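Local coordinates for protein pseudopodium-enriched atypical kinase 1 (Homo sapiens, PDB 6BHC) that is a pseudokinase with an unusual catalytic cleft that forms dimers and probably acts as a signalling scaffold, at residues D37-A41 / A112-N116; C188-E192 / I343-K347; N208-Y214 / P235-S241. The protein carries 1 engineered substitution. The contacts are given in a common frame with arbitrary orientation. Where two conformers were deposited one is given. Numbering follows the deposited sequence.

Interaction 1. Residues D37-A41 / A112-N116; sequences DLFMA and AVHFN
The end of an N-terminal helix packs against the loop between helix 104-109 and strand 123-128, the αC-β4 loop of the kinase fold. Residues 37-39 are helical, and the chain becomes extended at Ala-41. The loop runs extended through 112-114, then turns at Phe-115 (phi/psi -60/-31) and Asn-116. The turn is braced by Asn-116 N donating to His-114 ND1 at 3.0 Å. The closest CA pair is Met-40 and Phe-115, 6.7 Å apart.

Met-40 is the main bump. Its mmm rotamer curls the thioether into the hollow beside Val-113, His-114 and Phe-115. Met-40 CE lies 4.0 Å from both Val-113 CG2 and His-114 C. Met-40 SD lies 3.5 Å from Phe-115 CA and 3.6 Å from Phe-115 CD1. Met-40 SD sits at the edge of the Phe-115 ring, 5.0 Å from its centroid, a Met-aromatic contact. The Phe-115 ring (chi1 t) lies beside Phe-39, with Phe-115 CE1 3.7 Å from Phe-39 CB. The Phe-39 and Phe-115 rings meet obliquely, centroids 6.0 Å apart and planes at 79°. Trp-409 stacks on Phe-39 and meets Phe-115 edge-to-face.

No hydrogen bond crosses the contact, so it rests on apolar, sulfur and aromatic fit.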
ATOM      1  N   ASP A  37       9.823   0.793 -12.466  1.00 34.59           N
ATOM      2  CA  ASP A  37      10.609  -0.432 -12.553  1.00 39.57           C
ATOM      3  C   ASP A  37       9.720  -1.666 -12.662  1.00 44.20           C
ATOM      4  O   ASP A  37      10.129  -2.671 -13.254  1.00 45.40           O
ATOM      5  CB  ASP A  37      11.540  -0.544 -11.347  1.00 44.15           C
ATOM      6  CG  ASP A  37      12.572   0.571 -11.303  1.00 58.58           C
ATOM      7  OD1 ASP A  37      12.847   1.169 -12.365  1.00 65.27           O
ATOM      8  OD2 ASP A  37      13.111   0.846 -10.210  1.00 63.08           O
ATOM      9  N   LEU A  38       8.508  -1.612 -12.107  1.00 47.93           N
ATOM     10  CA  LEU A  38       7.594  -2.744 -12.218  1.00 51.58           C
ATOM     11  C   LEU A  38       6.982  -2.835 -13.612  1.00 51.14           C
ATOM     12  O   LEU A  38       6.781  -3.938 -14.131  1.00 45.75           O
ATOM     13  CB  LEU A  38       6.495  -2.641 -11.160  1.00 56.34           C
ATOM     14  CG  LEU A  38       6.937  -2.826  -9.706  1.00 71.31           C
ATOM     15  CD1 LEU A  38       5.750  -2.678  -8.767  1.00 74.72           C
ATOM     16  CD2 LEU A  38       7.613  -4.175  -9.517  1.00 69.95           C
ATOM     17  N   PHE A  39       6.677  -1.692 -14.229  1.00 47.29           N
ATOM     18  CA  PHE A  39       6.108  -1.698 -15.569  1.00 41.68           C
ATOM     19  C   PHE A  39       7.152  -1.935 -16.655  1.00 41.90           C
ATOM     20  O   PHE A  39       6.784  -2.292 -17.779  1.00 45.78           O
ATOM     21  CB  PHE A  39       5.379  -0.380 -15.846  1.00 30.28           C
ATOM     22  CG  PHE A  39       4.045  -0.268 -15.164  1.00 45.56           C
ATOM     23  CD1 PHE A  39       2.912  -0.831 -15.726  1.00 52.71           C
ATOM     24  CD2 PHE A  39       3.920   0.409 -13.964  1.00 45.62           C
ATOM     25  CE1 PHE A  39       1.684  -0.723 -15.097  1.00 54.89           C
ATOM     26  CE2 PHE A  39       2.697   0.518 -13.331  1.00 41.59           C
ATOM     27  CZ  PHE A  39       1.578  -0.049 -13.899  1.00 39.46           C
ATOM     28  N   MET A  40       8.435  -1.751 -16.349  1.00 35.95           N
ATOM     29  CA  MET A  40       9.504  -1.908 -17.327  1.00 33.90           C
ATOM     30  C   MET A  40      10.292  -3.199 -17.151  1.00 38.97           C
ATOM     31  O   MET A  40      11.272  -3.412 -17.871  1.00 42.37           O
ATOM     32  CB  MET A  40      10.464  -0.714 -17.261  1.00 27.02           C
ATOM     33  CG  MET A  40       9.855   0.610 -17.704  1.00 27.33           C
ATOM     34  SD  MET A  40       9.464   0.647 -19.462  1.00 42.15           S
ATOM     35  CE  MET A  40      11.095   0.483 -20.183  1.00 38.99           C
ATOM     36  N   ALA A  41       9.893  -4.063 -16.222  1.00 38.82           N
ATOM     37  CA  ALA A  41      10.638  -5.286 -15.967  1.00 35.23           C
ATOM     38  C   ALA A  41      10.496  -6.262 -17.131  1.00 40.76           C
ATOM     39  O   ALA A  41       9.470  -6.308 -17.814  1.00 39.80           O
ATOM     40  CB  ALA A  41      10.162  -5.943 -14.673  1.00 35.14           C
ATOM     41  N   ALA A 112      17.915   5.325 -25.010  1.00 32.20           N
ATOM     42  CA  ALA A 112      17.658   4.492 -23.846  1.00 36.52           C
ATOM     43  C   ALA A 112      16.197   4.062 -23.830  1.00 35.82           C
ATOM     44  O   ALA A 112      15.321   4.746 -24.364  1.00 35.06           O
ATOM     45  CB  ALA A 112      18.006   5.244 -22.561  1.00 32.78           C
ATOM     46  N   VAL A 113      15.938   2.906 -23.211  1.00 29.49           N
ATOM     47  CA  VAL A 113      14.599   2.337 -23.250  1.00 28.08           C
ATOM     48  C   VAL A 113      13.608   3.277 -22.568  1.00 30.44           C
ATOM     49  O   VAL A 113      13.940   3.994 -21.616  1.00 29.23           O
ATOM     50  CB  VAL A 113      14.574   0.941 -22.601  1.00 32.88           C
ATOM     51  CG1 VAL A 113      15.490  -0.011 -23.360  1.00 33.42           C
ATOM     52  CG2 VAL A 113      14.978   1.022 -21.138  1.00 42.33           C
ATOM     53  N   HIS A 114      12.382   3.286 -23.081  1.00 25.72           N
ATOM     54  CA  HIS A 114      11.323   4.118 -22.534  1.00 24.68           C
ATOM     55  C   HIS A 114      10.000   3.386 -22.689  1.00 23.89           C
ATOM     56  O   HIS A 114       9.788   2.655 -23.659  1.00 29.54           O
ATOM     57  CB  HIS A 114      11.260   5.484 -23.225  1.00 24.72           C
ATOM     58  CG  HIS A 114      10.372   6.467 -22.533  1.00 27.46           C
ATOM     59  ND1 HIS A 114       9.012   6.529 -22.753  1.00 28.12           N
ATOM     60  CD2 HIS A 114      10.647   7.429 -21.621  1.00 28.81           C
ATOM     61  CE1 HIS A 114       8.490   7.486 -22.008  1.00 28.08           C
ATOM     62  NE2 HIS A 114       9.462   8.050 -21.313  1.00 27.49           N
ATOM     63  N   PHE A 115       9.109   3.607 -21.720  1.00 29.89           N
ATOM     64  CA  PHE A 115       7.837   2.892 -21.673  1.00 22.72           C
ATOM     65  C   PHE A 115       6.994   3.132 -22.922  1.00 27.96           C
ATOM     66  O   PHE A 115       6.242   2.244 -23.342  1.00 24.76           O
ATOM     67  CB  PHE A 115       7.075   3.316 -20.415  1.00 22.71           C
ATOM     68  CG  PHE A 115       5.824   2.530 -20.151  1.00 22.02           C
ATOM     69  CD1 PHE A 115       5.892   1.227 -19.684  1.00 22.44           C
ATOM     70  CD2 PHE A 115       4.578   3.107 -20.333  1.00 24.42           C
ATOM     71  CE1 PHE A 115       4.740   0.509 -19.424  1.00 24.17           C
ATOM     72  CE2 PHE A 115       3.422   2.394 -20.077  1.00 22.18           C
ATOM     73  CZ  PHE A 115       3.505   1.094 -19.618  1.00 23.77           C
ATOM     74  N   ASN A 116       7.115   4.309 -23.537  1.00 24.37           N
ATOM     75  CA  ASN A 116       6.261   4.703 -24.651  1.00 22.76           C
ATOM     76  C   ASN A 116       7.014   4.781 -25.976  1.00 23.43           C
ATOM     77  O   ASN A 116       6.516   5.384 -26.933  1.00 25.67           O
ATOM     78  CB  ASN A 116       5.588   6.040 -24.343  1.00 22.63           C
ATOM     79  CG  ASN A 116       4.770   5.994 -23.070  1.00 22.12           C
ATOM     80  OD1 ASN A 116       5.107   6.643 -22.081  1.00 23.38           O
ATOM     81  ND2 ASN A 116       3.690   5.222 -23.087  1.00 23.80           N
TER

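Interaction 2. Residues C188-E192 / I343-K347; sequences CSGLE and ISDAK
This is a helix-helix contact in the C-lobe of the kinase fold. Helix 173-194, the αE helix, meets the start of helix 343-354, which corresponds to αI. Both segments, 188-192 and 343-347, are helical throughout. They run nearly antiparallel, at 154° between their N-to-C directions (signed crossing angle -154°). Their axes approach to 9.2 Å. The closest CA pair is Cys-188 and Lys-347 at 5.8 Å, so the first residue of one segment faces the last of the other.

The apolar part is built on Cys-188 and Ile-343, whose CB atoms both point across the interface. Cys-188 SG (chi1 m) lies 4.1 Å from Ile-343 CD1 and 4.1 Å from Ala-346 CB. Ile-343 takes chi1 t and chi2 p. Ile-343 CD1 is 3.9 Å from Leu-191 CD1, and Ile-343 CG2 is 4.0 Å from Glu-192 CA. Leu-191 (mt) and Ile-343 also touch Thr-282 of helix 277-289, so a third helix joins the packing.

The polar part lies along one margin. Lys-347 is fully extended, all four chi angles near t, and Lys-347 CB packs 4.1 Å from Cys-188 CB. Ser-189 OG accepts from Lys-347 NZ and also bonds Leu-185 O one turn earlier. Glu-192, with chi1 and chi2 t, divides its carboxylate between two partners. Glu-192 OE1 forms a salt bridge with Lys-347 NZ at 3.3 Å. Glu-192 OE2 accepts from Ser-344 OG at 2.9 Å. Lys-347 NZ thus links two residues of the facing helix, with Ser-189 OG 3.1 Å away from Lys-347 NZ.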
ATOM      1  N   CYS A 188       3.280  12.535 -25.077  1.00 11.83           N
ATOM      2  CA  CYS A 188       4.149  13.617 -24.627  1.00 22.98           C
ATOM      3  C   CYS A 188       5.328  13.080 -23.826  1.00 17.82           C
ATOM      4  O   CYS A 188       6.443  13.606 -23.925  1.00 20.80           O
ATOM      5  CB  CYS A 188       3.346  14.628 -23.808  1.00 25.88           C
ATOM      6  SG  CYS A 188       2.091  15.503 -24.778  1.00 34.38           S
ATOM      7  N   SER A 189       5.104  12.027 -23.038  1.00 14.61           N
ATOM      8  CA  SER A 189       6.195  11.427 -22.276  0.59 18.80           C
ATOM      9  C   SER A 189       7.272  10.878 -23.205  1.00 19.77           C
ATOM     10  O   SER A 189       8.467  11.105 -22.988  1.00 20.75           O
ATOM     11  CB  SER A 189       5.655  10.326 -21.364  0.59 18.71           C
ATOM     12  OG  SER A 189       4.748  10.855 -20.411  0.59 30.45           O
ATOM     13  N   GLY A 190       6.864  10.154 -24.249  1.00 18.18           N
ATOM     14  CA  GLY A 190       7.836   9.625 -25.192  1.00 13.67           C
ATOM     15  C   GLY A 190       8.526  10.713 -25.992  1.00 18.58           C
ATOM     16  O   GLY A 190       9.724  10.621 -26.272  1.00 23.63           O
ATOM     17  N   LEU A 191       7.784  11.757 -26.372  1.00 18.04           N
ATOM     18  CA  LEU A 191       8.397  12.873 -27.085  1.00 22.77           C
ATOM     19  C   LEU A 191       9.343  13.652 -26.182  1.00 20.65           C
ATOM     20  O   LEU A 191      10.380  14.145 -26.638  1.00 29.53           O
ATOM     21  CB  LEU A 191       7.317  13.794 -27.653  1.00 25.54           C
ATOM     22  CG  LEU A 191       6.446  13.212 -28.768  1.00 30.76           C
ATOM     23  CD1 LEU A 191       5.391  14.218 -29.200  1.00 27.85           C
ATOM     24  CD2 LEU A 191       7.303  12.782 -29.952  1.00 28.97           C
ATOM     25  N   GLU A 192       9.003  13.773 -24.896  1.00 32.66           N
ATOM     26  CA  GLU A 192       9.907  14.410 -23.945  1.00 30.26           C
ATOM     27  C   GLU A 192      11.200  13.618 -23.800  1.00 34.70           C
ATOM     28  O   GLU A 192      12.254  14.193 -23.505  1.00 27.37           O
ATOM     29  CB  GLU A 192       9.207  14.558 -22.592  1.00 34.14           C
ATOM     30  CG  GLU A 192       9.946  15.410 -21.575  1.00 59.40           C
ATOM     31  CD  GLU A 192       9.218  15.481 -20.243  1.00 72.00           C
ATOM     32  OE1 GLU A 192       8.531  14.500 -19.884  1.00 70.37           O
ATOM     33  OE2 GLU A 192       9.328  16.520 -19.558  1.00 74.86           O
ATOM     34  N   ILE A 343       6.672  20.633 -25.452  1.00 32.56           N
ATOM     35  CA  ILE A 343       5.975  19.373 -25.219  1.00 33.70           C
ATOM     36  C   ILE A 343       5.869  19.060 -23.732  1.00 31.76           C
ATOM     37  O   ILE A 343       5.012  18.264 -23.330  1.00 29.27           O
ATOM     38  CB  ILE A 343       6.666  18.224 -25.982  1.00 36.30           C
ATOM     39  CG1 ILE A 343       5.657  17.124 -26.320  1.00 32.83           C
ATOM     40  CG2 ILE A 343       7.825  17.653 -25.175  1.00 41.46           C
ATOM     41  CD1 ILE A 343       4.606  17.545 -27.329  1.00 27.22           C
ATOM     42  N   SER A 344       6.714  19.670 -22.896  1.00 27.23           N
ATOM     43  CA  SER A 344       6.573  19.513 -21.453  1.00 31.59           C
ATOM     44  C   SER A 344       5.446  20.376 -20.901  1.00 31.15           C
ATOM     45  O   SER A 344       4.849  20.026 -19.877  1.00 32.82           O
ATOM     46  CB  SER A 344       7.887  19.856 -20.750  1.00 35.17           C
ATOM     47  OG  SER A 344       8.905  18.936 -21.099  1.00 52.39           O
ATOM     48  N   ASP A 345       5.151  21.499 -21.556  1.00 31.36           N
ATOM     49  CA  ASP A 345       3.984  22.289 -21.179  1.00 25.24           C
ATOM     50  C   ASP A 345       2.697  21.578 -21.578  1.00 23.73           C
ATOM     51  O   ASP A 345       1.715  21.593 -20.827  1.00 20.61           O
ATOM     52  CB  ASP A 345       4.058  23.674 -21.821  1.00 29.37           C
ATOM     53  CG  ASP A 345       5.323  24.421 -21.449  1.00 49.13           C
ATOM     54  OD1 ASP A 345       5.795  24.257 -20.305  1.00 49.86           O
ATOM     55  OD2 ASP A 345       5.846  25.169 -22.303  1.00 64.58           O
ATOM     56  N   ALA A 346       2.688  20.951 -22.758  1.00 20.57           N
ATOM     57  CA  ALA A 346       1.541  20.148 -23.162  1.00 24.16           C
ATOM     58  C   ALA A 346       1.293  19.013 -22.180  1.00 27.83           C
ATOM     59  O   ALA A 346       0.140  18.679 -21.884  1.00 30.76           O
ATOM     60  CB  ALA A 346       1.754  19.599 -24.573  1.00 16.62           C
ATOM     61  N   LYS A 347       2.366  18.408 -21.665  1.00 28.99           N
ATOM     62  CA  LYS A 347       2.211  17.365 -20.659  1.00 26.14           C
ATOM     63  C   LYS A 347       1.529  17.908 -19.410  1.00 18.57           C
ATOM     64  O   LYS A 347       0.627  17.268 -18.861  1.00 17.94           O
ATOM     65  CB  LYS A 347       3.575  16.765 -20.317  1.00 23.98           C
ATOM     66  CG  LYS A 347       3.523  15.592 -19.352  1.00 35.12           C
ATOM     67  CD  LYS A 347       4.868  14.888 -19.266  1.00 43.09           C
ATOM     68  CE  LYS A 347       4.772  13.609 -18.451  1.00 59.28           C
ATOM     69  NZ  LYS A 347       6.065  12.872 -18.438  1.00 67.86           N
TER

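Interaction 3. Residues N208-Y214 / P235-S241; sequences NLLLVHY and PTRLIVS
Strands 209-212 and 237-240 pair antiparallel, like β7 and β8 of a kinase C-lobe. Their axes come within 4.6 Å, at 146° between strand directions. Leu-210/Ile-239 and Val-212/Arg-237 are hydrogen-bonded pairs. Leu-210 N to Ile-239 O is 2.9 Å, and Ile-239 N to Leu-210 O is 2.8 Å. Val-212 N to Arg-237 O is 2.9 Å, and Arg-237 N to Val-212 O is 3.1 Å. Leu-209/Val-240 and Leu-211/Leu-238 are non-hydrogen-bonded pairs. Thr-236 and Arg-237 both face Val-212, a classic beta bulge.

Asn-208 O accepts twice, from Ser-241 OG (chi1 p) at 2.7 Å and Ser-241 N at 3.1 Å. The Asn-208 side chain binds Asp-203 O and Asn-242, which probably holds the aspartate position of the DFG motif. Arg-237, extended, packs its CD 3.5 Å from Val-212 CG2 while its NE binds Phe-115 O. Pro-235 CB lies 4.3 Å from the His-213 ring centroid, a CH-pi contact over the face.

Beyond the pair, strand 156-157 borders strand 209-212, and the backbone of Asn-116 and Gln-118 bonds Val-240. Leu-209, Leu-211, Leu-238 and Val-240 pack on helix 173-194; Leu-209, Leu-211 and Leu-238 also touch Val-158 of helix 158-163.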
ATOM      1  N   ASN A 208       1.124   5.313 -36.725  1.00 30.98           N
ATOM      2  CA  ASN A 208       2.458   5.062 -36.201  1.00 29.35           C
ATOM      3  C   ASN A 208       2.474   4.910 -34.686  1.00 31.21           C
ATOM      4  O   ASN A 208       3.532   4.631 -34.114  1.00 26.60           O
ATOM      5  CB  ASN A 208       3.414   6.186 -36.620  1.00 26.22           C
ATOM      6  CG  ASN A 208       3.660   6.214 -38.118  1.00 37.49           C
ATOM      7  OD1 ASN A 208       3.677   5.174 -38.774  1.00 29.42           O
ATOM      8  ND2 ASN A 208       3.851   7.409 -38.666  1.00 37.21           N
ATOM      9  N   LEU A 209       1.333   5.085 -34.026  1.00 26.93           N
ATOM     10  CA  LEU A 209       1.219   4.919 -32.584  1.00 25.52           C
ATOM     11  C   LEU A 209       0.529   3.591 -32.298  1.00 29.24           C
ATOM     12  O   LEU A 209      -0.615   3.379 -32.715  1.00 32.89           O
ATOM     13  CB  LEU A 209       0.444   6.079 -31.962  1.00 18.88           C
ATOM     14  CG  LEU A 209       0.941   7.484 -32.316  1.00 25.99           C
ATOM     15  CD1 LEU A 209       0.050   8.548 -31.690  1.00 19.65           C
ATOM     16  CD2 LEU A 209       2.387   7.671 -31.885  1.00 24.73           C
ATOM     17  N   LEU A 210       1.221   2.707 -31.588  1.00 20.81           N
ATOM     18  CA  LEU A 210       0.741   1.362 -31.314  1.00 22.10           C
ATOM     19  C   LEU A 210       0.165   1.271 -29.906  1.00 24.79           C
ATOM     20  O   LEU A 210       0.598   1.973 -28.990  1.00 21.94           O
ATOM     21  CB  LEU A 210       1.871   0.344 -31.474  1.00 21.62           C
ATOM     22  CG  LEU A 210       2.733   0.493 -32.729  1.00 33.32           C
ATOM     23  CD1 LEU A 210       3.907  -0.475 -32.700  1.00 38.42           C
ATOM     24  CD2 LEU A 210       1.894   0.286 -33.978  1.00 30.85           C
ATOM     25  N   LEU A 211      -0.815   0.383 -29.743  1.00 25.71           N
ATOM     26  CA  LEU A 211      -1.453   0.125 -28.457  1.00 25.24           C
ATOM     27  C   LEU A 211      -1.183  -1.316 -28.053  1.00 32.61           C
ATOM     28  O   LEU A 211      -1.548  -2.247 -28.779  1.00 30.88           O
ATOM     29  CB  LEU A 211      -2.958   0.391 -28.530  1.00 19.19           C
ATOM     30  CG  LEU A 211      -3.352   1.849 -28.753  1.00 25.56           C
ATOM     31  CD1 LEU A 211      -4.855   1.977 -28.938  1.00 21.29           C
ATOM     32  CD2 LEU A 211      -2.877   2.698 -27.586  1.00 35.13           C
ATOM     33  N   VAL A 212      -0.546  -1.498 -26.895  1.00 28.20           N
ATOM     34  CA  VAL A 212      -0.198  -2.814 -26.380  1.00 38.02           C
ATOM     35  C   VAL A 212      -0.726  -2.940 -24.956  1.00 43.08           C
ATOM     36  O   VAL A 212      -1.193  -1.974 -24.352  1.00 44.98           O
ATOM     37  CB  VAL A 212       1.323  -3.075 -26.414  1.00 43.35           C
ATOM     38  CG1 VAL A 212       1.893  -2.763 -27.788  1.00 44.09           C
ATOM     39  CG2 VAL A 212       2.018  -2.254 -25.351  1.00 49.65           C
ATOM     40  N   HIS A 213      -0.645  -4.156 -24.425  1.00 45.73           N
ATOM     41  CA  HIS A 213      -1.075  -4.432 -23.062  1.00 52.23           C
ATOM     42  C   HIS A 213       0.073  -4.217 -22.081  1.00 54.72           C
ATOM     43  O   HIS A 213       1.227  -4.003 -22.461  1.00 55.99           O
ATOM     44  CB  HIS A 213      -1.610  -5.858 -22.943  1.00 44.17           C
ATOM     45  CG  HIS A 213      -2.968  -6.048 -23.543  1.00 47.04           C
ATOM     46  ND1 HIS A 213      -3.160  -6.580 -24.799  1.00 55.33           N
ATOM     47  CD2 HIS A 213      -4.203  -5.770 -23.061  1.00 55.34           C
ATOM     48  CE1 HIS A 213      -4.453  -6.625 -25.065  1.00 60.26           C
ATOM     49  NE2 HIS A 213      -5.108  -6.138 -24.026  1.00 55.53           N
ATOM     50  N   TYR A 214      -0.260  -4.278 -20.795  1.00 60.71           N
ATOM     51  CA  TYR A 214       0.740  -4.174 -19.744  1.00 64.51           C
ATOM     52  C   TYR A 214       0.318  -5.057 -18.579  1.00 64.53           C
ATOM     53  O   TYR A 214      -0.866  -5.121 -18.238  1.00 62.07           O
ATOM     54  CB  TYR A 214       0.925  -2.723 -19.285  1.00 60.30           C
ATOM     55  CG  TYR A 214      -0.275  -2.124 -18.584  1.00 62.21           C
ATOM     56  CD1 TYR A 214      -1.279  -1.487 -19.299  1.00 59.79           C
ATOM     57  CD2 TYR A 214      -0.396  -2.187 -17.203  1.00 66.39           C
ATOM     58  CE1 TYR A 214      -2.373  -0.935 -18.656  1.00 59.52           C
ATOM     59  CE2 TYR A 214      -1.482  -1.639 -16.552  1.00 68.82           C
ATOM     60  CZ  TYR A 214      -2.468  -1.015 -17.282  1.00 64.91           C
ATOM     61  OH  TYR A 214      -3.551  -0.469 -16.633  1.00 63.56           O
ATOM     62  N   PRO A 235      -5.672  -2.903 -24.208  1.00 50.71           N
ATOM     63  CA  PRO A 235      -4.502  -2.263 -24.818  1.00 45.48           C
ATOM     64  C   PRO A 235      -4.494  -0.752 -24.610  1.00 40.33           C
ATOM     65  O   PRO A 235      -5.016  -0.008 -25.441  1.00 46.64           O
ATOM     66  CB  PRO A 235      -4.644  -2.614 -26.301  1.00 48.29           C
ATOM     67  CG  PRO A 235      -6.107  -2.808 -26.498  1.00 52.01           C
ATOM     68  CD  PRO A 235      -6.617  -3.409 -25.220  1.00 56.73           C
ATOM     69  N   THR A 236      -3.903  -0.308 -23.503  1.00 39.34           N
ATOM     70  CA  THR A 236      -3.876   1.104 -23.152  1.00 35.05           C
ATOM     71  C   THR A 236      -2.471   1.681 -23.068  1.00 32.30           C
ATOM     72  O   THR A 236      -2.326   2.877 -22.789  1.00 24.35           O
ATOM     73  CB  THR A 236      -4.602   1.333 -21.819  1.00 38.92           C
ATOM     74  OG1 THR A 236      -4.080   0.436 -20.832  1.00 44.07           O
ATOM     75  CG2 THR A 236      -6.094   1.091 -21.978  1.00 41.84           C
ATOM     76  N   ARG A 237      -1.434   0.878 -23.295  1.00 25.85           N
ATOM     77  CA  ARG A 237      -0.062   1.368 -23.308  1.00 23.50           C
ATOM     78  C   ARG A 237       0.288   1.835 -24.717  1.00 25.78           C
ATOM     79  O   ARG A 237       0.307   1.030 -25.655  1.00 30.40           O
ATOM     80  CB  ARG A 237       0.910   0.284 -22.844  1.00 28.04           C
ATOM     81  CG  ARG A 237       2.376   0.641 -23.046  1.00 28.56           C
ATOM     82  CD  ARG A 237       3.286  -0.489 -22.595  1.00 26.87           C
ATOM     83  NE  ARG A 237       4.691  -0.201 -22.864  1.00 29.31           N
ATOM     84  CZ  ARG A 237       5.688  -1.024 -22.563  1.00 30.28           C
ATOM     85  NH1 ARG A 237       5.434  -2.188 -21.979  1.00 24.80           N
ATOM     86  NH2 ARG A 237       6.939  -0.685 -22.844  1.00 26.04           N
ATOM     87  N   LEU A 238       0.559   3.129 -24.862  1.00 20.33           N
ATOM     88  CA  LEU A 238       0.895   3.707 -26.155  1.00 20.25           C
ATOM     89  C   LEU A 238       2.390   3.579 -26.412  1.00 22.53           C
ATOM     90  O   LEU A 238       3.208   3.763 -25.506  1.00 28.94           O
ATOM     91  CB  LEU A 238       0.469   5.177 -26.219  1.00 20.73           C
ATOM     92  CG  LEU A 238       0.711   5.942 -27.527  1.00 24.55           C
ATOM     93  CD1 LEU A 238      -0.444   6.888 -27.827  1.00 19.12           C
ATOM     94  CD2 LEU A 238       2.021   6.716 -27.476  1.00 25.50           C
ATOM     95  N   ILE A 239       2.742   3.267 -27.657  1.00 19.52           N
ATOM     96  CA  ILE A 239       4.127   3.055 -28.054  1.00 20.81           C
ATOM     97  C   ILE A 239       4.372   3.803 -29.357  1.00 27.22           C
ATOM     98  O   ILE A 239       3.701   3.543 -30.364  1.00 18.70           O
ATOM     99  CB  ILE A 239       4.454   1.560 -28.205  1.00 22.37           C
ATOM    100  CG1 ILE A 239       4.557   0.902 -26.825  1.00 26.02           C
ATOM    101  CG2 ILE A 239       5.733   1.368 -28.990  1.00 34.63           C
ATOM    102  CD1 ILE A 239       4.989  -0.549 -26.859  1.00 33.64           C
ATOM    103  N   VAL A 240       5.322   4.735 -29.334  1.00 22.53           N
ATOM    104  CA  VAL A 240       5.685   5.496 -30.526  1.00 20.63           C
ATOM    105  C   VAL A 240       6.623   4.655 -31.379  1.00 24.55           C
ATOM    106  O   VAL A 240       7.610   4.103 -30.880  1.00 18.81           O
ATOM    107  CB  VAL A 240       6.339   6.834 -30.143  1.00 19.55           C
ATOM    108  CG1 VAL A 240       6.599   7.673 -31.386  1.00 14.71           C
ATOM    109  CG2 VAL A 240       5.469   7.592 -29.152  1.00 18.25           C
ATOM    110  N   SER A 241       6.320   4.556 -32.672  1.00 21.59           N
ATOM    111  CA  SER A 241       7.108   3.738 -33.579  1.00 17.34           C
ATOM    112  C   SER A 241       7.324   4.497 -34.880  1.00 24.55           C
ATOM    113  O   SER A 241       6.901   5.649 -35.034  1.00 22.35           O
ATOM    114  CB  SER A 241       6.427   2.391 -33.842  1.00 25.62           C
ATOM    115  OG  SER A 241       5.248   2.566 -34.605  1.00 31.57           O
TER

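How the interactions relate
Interaction 1 comes first along the chain. It closes a loop of 70 residues that holds much of the N-lobe sheet, and ties the N-terminal helix to the loop at 112-116. Interaction 2 opens later, at 188, and closes at 343, so the two are in series. Interaction 3, which closes a 20-residue, largely unmodelled connection, is nested inside its 150-residue loop. Segment 112-116 bridges the set. Asn-116 O and ND2 probably hydrogen-bond Val-240 N and Leu-238 O, while His-114 and Asn-116 pack on Ser-189. Interactions 2 and 3 do not touch directly. Together they join the N-terminal helix, the αC-β4 loop, the strand pair 209-212/237-240 and the C-lobe helices.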